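Local coordinates for dual specificity protein phosphatase 18 (Homo sapiens, PDB 2ESB) that removes phosphate from phosphotyrosine and, less readily, phosphothreonine in MAP-kinase-derived peptides, as a dual-specificity member of the protein-tyrosine phosphatase family, at residues I29-G32 against V33-N36; N51-V54 against E55-N58. All blocks are in the same frame, centred on the assembly; numbering follows the deposited sequence.

Contact 1 (I29-G32 against V33-N36); sequences ISNG and VAAN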
ATOM      1  N   ILE A  29       2.448  -6.752   2.529  1.00 11.13           N
ATOM      2  CA  ILE A  29       2.729  -5.455   3.150  1.00 12.32           C
ATOM      3  C   ILE A  29       3.498  -5.723   4.445  1.00 12.81           C
ATOM      4  O   ILE A  29       3.216  -6.700   5.144  1.00 15.15           O
ATOM      5  CB  ILE A  29       1.456  -4.686   3.562  1.00 14.10           C
ATOM      6  CG1 ILE A  29       0.624  -4.302   2.337  1.00 18.88           C
ATOM      7  CG2 ILE A  29       1.857  -3.428   4.321  1.00 12.74           C
ATOM      8  CD1 ILE A  29      -0.725  -3.668   2.717  1.00 17.01           C
ATOM      9  N   SER A  30       4.457  -4.870   4.782  1.00 10.18           N
ATOM     10  CA  SER A  30       5.200  -5.074   6.028  1.00 13.76           C
ATOM     11  C   SER A  30       5.814  -3.784   6.532  1.00 15.22           C
ATOM     12  O   SER A  30       5.718  -2.735   5.884  1.00 14.18           O
ATOM     13  CB  SER A  30       6.327  -6.104   5.832  1.00 12.29           C
ATOM     14  OG  SER A  30       7.485  -5.490   5.272  1.00 13.91           O
ATOM     15  N   ASN A  31       6.440  -3.855   7.702  1.00 16.36           N
ATOM     16  CA  ASN A  31       7.111  -2.688   8.248  1.00 14.01           C
ATOM     17  C   ASN A  31       8.555  -2.730   7.728  1.00 16.51           C
ATOM     18  O   ASN A  31       8.918  -3.623   6.950  1.00 13.19           O
ATOM     19  CB  ASN A  31       7.075  -2.702   9.780  1.00 10.27           C
ATOM     20  CG  ASN A  31       7.863  -3.844  10.369  1.00 17.31           C
ATOM     21  OD1 ASN A  31       8.387  -4.689   9.646  1.00 13.50           O
ATOM     22  ND2 ASN A  31       7.954  -3.878  11.695  1.00 18.23           N
ATOM     23  N   GLY A  32       9.375  -1.769   8.148  1.00 12.71           N
ATOM     24  CA  GLY A  32      10.749  -1.717   7.682  1.00 15.78           C
ATOM     25  C   GLY A  32      11.663  -2.822   8.172  1.00 19.59           C
ATOM     26  O   GLY A  32      12.632  -3.175   7.499  1.00 17.22           O
ATOM     27  N   VAL A  33      11.376  -3.368   9.349  1.00 14.93           N
ATOM     28  CA  VAL A  33      12.204  -4.437   9.883  1.00 13.34           C
ATOM     29  C   VAL A  33      12.127  -5.693   9.016  1.00 14.76           C
ATOM     30  O   VAL A  33      13.145  -6.256   8.599  1.00 15.22           O
ATOM     31  CB  VAL A  33      11.766  -4.824  11.304  1.00 16.87           C
ATOM     32  CG1 VAL A  33      12.680  -5.913  11.842  1.00 18.88           C
ATOM     33  CG2 VAL A  33      11.782  -3.601  12.207  1.00 15.89           C
ATOM     34  N   ALA A  34      10.903  -6.125   8.755  1.00 16.46           N
ATOM     35  CA  ALA A  34      10.662  -7.322   7.972  1.00 16.75           C
ATOM     36  C   ALA A  34      11.219  -7.199   6.569  1.00 16.24           C
ATOM     37  O   ALA A  34      11.707  -8.176   6.002  1.00 15.40           O
ATOM     38  CB  ALA A  34       9.165  -7.602   7.919  1.00 15.95           C
ATOM     39  N   ALA A  35      11.156  -5.988   6.026  1.00  8.78           N
ATOM     40  CA  ALA A  35      11.614  -5.710   4.673  1.00 15.71           C
ATOM     41  C   ALA A  35      13.099  -5.984   4.438  1.00 13.22           C
ATOM     42  O   ALA A  35      13.530  -6.106   3.299  1.00 16.62           O
ATOM     43  CB  ALA A  35      11.286  -4.264   4.313  1.00 15.92           C
ATOM     44  N   ASN A  36      13.883  -6.057   5.509  1.00 14.25           N
ATOM     45  CA  ASN A  36      15.311  -6.339   5.378  1.00 15.96           C
ATOM     46  C   ASN A  36      15.666  -7.689   6.007  1.00 14.56           C
ATOM     47  O   ASN A  36      16.836  -7.979   6.267  1.00 17.37           O
ATOM     48  CB  ASN A  36      16.141  -5.229   6.023  1.00 12.27           C
ATOM     49  CG  ASN A  36      16.102  -3.935   5.232  1.00 20.07           C
ATOM     50  OD1 ASN A  36      16.128  -2.846   5.804  1.00 18.87           O
ATOM     51  ND2 ASN A  36      16.047  -4.047   3.911  1.00  9.60           N
TER
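Asn-31 meets Ala-34 and Ala-35 through two acceptors, its side-chain OD1 and its backbone O. Among the hydrogen bonds, the side-chain one is the straighter: Ala-34 N reaches Asn-31 OD1 at 3.0 Å, with an N-H...O angle of 173°. The donor is tilted from the carbonyl plane of the amide, by 26°. With chi1 at 65°, CG of Asn-31 sits between its own N and carbonyl carbon, which brings OD1 toward Ala-34 N. The other end of the amide is held too, since Asn-31 ND2 bonds Ser-18 OG. Asn-31 O has two donors. Ser-30 OG donates to Asn-31 O at 2.9 Å, in the carbonyl plane and on a lone pair, while Ala-35 N adds a weak bond to the same Asn-31 O at 3.4 Å. Further on, Asn-36 N bonds Val-33 O at 3.2 Å.

The nonpolar packing is light. Ala-34 CB lies 3.8 Å from Ser-30 CB, and it also touches the hydroxyl and Asn-31 OD1. Val-33 runs alongside Asn-31 and points the same way, its CG2 3.9 Å from Asn-31 ND2. Ala-35 CB rests near the carbonyl oxygens of Asn-31 and Gly-32, while the methyl also packs on Leu-101 and His-103 of strand 100-103.

Replacing Asn-31 by a leucine would probably leave the Ala-34 N-H and the Ser-18 hydroxyl without these amide partners.

Bonds at both OD1 and ND2 fix which way round the amide lies. Together with the carbonyl oxygen that accepts two hydrogen bonds, the amide ties the end of strand 27-30 to residues Val-33 to Ala-35, whose backbone angles are helical but which lack the regular bonds of a helix and rely on a side chain for part of their hydrogen bonding.

Contact 2 (N51-V54 against E55-N58); sequences NVSV and EVVN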
ATOM      1  N   ASN A  51       9.803   0.174  -1.525  1.00 10.96           N
ATOM      2  CA  ASN A  51       9.964   0.938  -0.301  1.00 12.88           C
ATOM      3  C   ASN A  51       9.259   2.276  -0.468  1.00 14.23           C
ATOM      4  O   ASN A  51       9.732   3.165  -1.179  1.00 13.43           O
ATOM      5  CB  ASN A  51      11.476   1.094  -0.047  1.00 11.71           C
ATOM      6  CG  ASN A  51      11.813   1.961   1.159  1.00 11.73           C
ATOM      7  OD1 ASN A  51      10.969   2.652   1.727  1.00 11.42           O
ATOM      8  ND2 ASN A  51      13.084   1.944   1.532  1.00 13.20           N
ATOM      9  N   VAL A  52       8.110   2.415   0.187  1.00 15.05           N
ATOM     10  CA  VAL A  52       7.342   3.643   0.095  1.00 12.04           C
ATOM     11  C   VAL A  52       7.691   4.573   1.259  1.00 12.62           C
ATOM     12  O   VAL A  52       6.896   4.782   2.173  1.00 15.42           O
ATOM     13  CB  VAL A  52       5.814   3.345   0.092  1.00 14.19           C
ATOM     14  CG1 VAL A  52       5.058   4.556  -0.413  1.00 10.29           C
ATOM     15  CG2 VAL A  52       5.515   2.134  -0.788  1.00 12.58           C
ATOM     16  N   SER A  53       8.897   5.120   1.230  1.00 15.93           N
ATOM     17  CA  SER A  53       9.330   6.028   2.293  1.00 16.93           C
ATOM     18  C   SER A  53      10.537   6.825   1.837  1.00 19.95           C
ATOM     19  O   SER A  53      11.225   6.456   0.889  1.00 14.93           O
ATOM     20  CB  SER A  53       9.748   5.251   3.538  1.00 14.65           C
ATOM     21  OG  SER A  53      11.074   4.769   3.365  1.00 13.96           O
ATOM     22  N   VAL A  54      10.800   7.912   2.543  1.00 13.69           N
ATOM     23  CA  VAL A  54      11.946   8.737   2.246  1.00 20.43           C
ATOM     24  C   VAL A  54      13.096   8.253   3.116  1.00 16.53           C
ATOM     25  O   VAL A  54      14.238   8.165   2.673  1.00 17.38           O
ATOM     26  CB  VAL A  54      11.680  10.217   2.625  1.00 23.78           C
ATOM     27  CG1 VAL A  54      12.926  11.050   2.393  1.00 29.79           C
ATOM     28  CG2 VAL A  54      10.529  10.764   1.805  1.00 35.36           C
ATOM     29  N   GLU A  55      12.755   7.892   4.346  1.00 21.11           N
ATOM     30  CA  GLU A  55      13.737   7.540   5.362  1.00 18.15           C
ATOM     31  C   GLU A  55      14.230   6.111   5.578  1.00 19.69           C
ATOM     32  O   GLU A  55      15.303   5.923   6.143  1.00 19.28           O
ATOM     33  CB  GLU A  55      13.245   8.098   6.707  1.00 20.02           C
ATOM     34  CG  GLU A  55      12.196   7.233   7.425  1.00 13.61           C
ATOM     35  CD  GLU A  55      10.771   7.423   6.909  1.00 23.42           C
ATOM     36  OE1 GLU A  55      10.574   8.032   5.835  1.00 16.89           O
ATOM     37  OE2 GLU A  55       9.837   6.956   7.593  1.00 22.38           O
ATOM     38  N   VAL A  56      13.473   5.105   5.156  1.00  9.28           N
ATOM     39  CA  VAL A  56      13.899   3.723   5.364  1.00 10.70           C
ATOM     40  C   VAL A  56      14.928   3.267   4.337  1.00 16.57           C
ATOM     41  O   VAL A  56      14.747   3.447   3.129  1.00 12.79           O
ATOM     42  CB  VAL A  56      12.684   2.758   5.326  1.00 15.16           C
ATOM     43  CG1 VAL A  56      13.126   1.329   5.651  1.00 13.84           C
ATOM     44  CG2 VAL A  56      11.620   3.233   6.311  1.00 19.05           C
ATOM     45  N   VAL A  57      16.016   2.682   4.824  1.00 12.59           N
ATOM     46  CA  VAL A  57      17.065   2.179   3.946  1.00 10.19           C
ATOM     47  C   VAL A  57      16.923   0.662   3.781  1.00 19.83           C
ATOM     48  O   VAL A  57      16.734  -0.057   4.762  1.00 11.16           O
ATOM     49  CB  VAL A  57      18.461   2.475   4.528  1.00 11.47           C
ATOM     50  CG1 VAL A  57      19.523   1.671   3.753  1.00 14.29           C
ATOM     51  CG2 VAL A  57      18.736   3.981   4.473  1.00 13.00           C
ATOM     52  N   ASN A  58      16.999   0.180   2.543  1.00 14.80           N
ATOM     53  CA  ASN A  58      16.919  -1.259   2.279  1.00 16.16           C
ATOM     54  C   ASN A  58      18.305  -1.897   2.185  1.00 17.33           C
ATOM     55  O   ASN A  58      19.241  -1.288   1.656  1.00 15.33           O
ATOM     56  CB  ASN A  58      16.244  -1.547   0.926  1.00 14.06           C
ATOM     57  CG  ASN A  58      14.747  -1.366   0.955  1.00 18.08           C
ATOM     58  OD1 ASN A  58      14.206  -0.515   0.261  1.00 15.59           O
ATOM     59  ND2 ASN A  58      14.068  -2.180   1.761  1.00 15.76           N
TER
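Asn-51 reaches across the bend to Val-56 and Asn-58, its CG anti to the backbone N (chi1 176°). Asn-51 CB starts the contact, 3.2 Å from Asn-58 OD1. Asn-51 CG lies near both that oxygen and Val-56 O. At the tip, Asn-51 OD1 turns back along its own segment and takes a 2.7 Å bond from Ser-53 OG, in the carbonyl plane and on a lone pair. Asn-51 ND2 spends its two N-H groups across the bend, on Val-56 O at 2.8 Å and on Asn-58 OD1 at 3.0 Å. In each case the nitrogen stands above the plane of the accepting carbonyl, and the two asparagine amides are nearly perpendicular, 86° apart.

Ser-53 OG continues the chain of bonds, receiving Val-56 N at 3.0 Å while its own proton goes to Asn-51; Val-56 CB and CG2 pack against the same hydroxyl. Outside this network, Glu-55 OE1 takes a weak bond from Val-54 N at 3.3 Å, whereas OE2 forms a salt bridge with Arg-110. Asn-58 ND2 bonds His-103 NE2.

His-103 and Arg-110 begin and end the HCxxGxxR signature of protein-tyrosine phosphatases, the P-loop around Cys-104, the predicted phosphocysteine nucleophile. The Glu-55 to Arg-110 salt bridge ties the loop after strand 48-51 to the signature arginine, an arrangement also found in classical members such as PTP1B.

Overall arrangement
The two contacts come in series along the chain, contact 1 at the end of strand 27-30 and contact 2 after strand 48-51, with their centres about 10 Å apart. In the mixed five-stranded sheet these strands flank strand 100-103, which leads into the P-loop, so the two turns stand beside the predicted nucleophile Cys-104 in the catalytic domain. The side chain of Asn-31 is about 7 Å from that of Cys-104, and that of Ser-53 about 5 Å. Asn-36 packs against Val-57 and Asn-58 where the turns meet. Both turns thus border the phosphate-binding loop, and contact 2 is joined to it directly through the signature arginine.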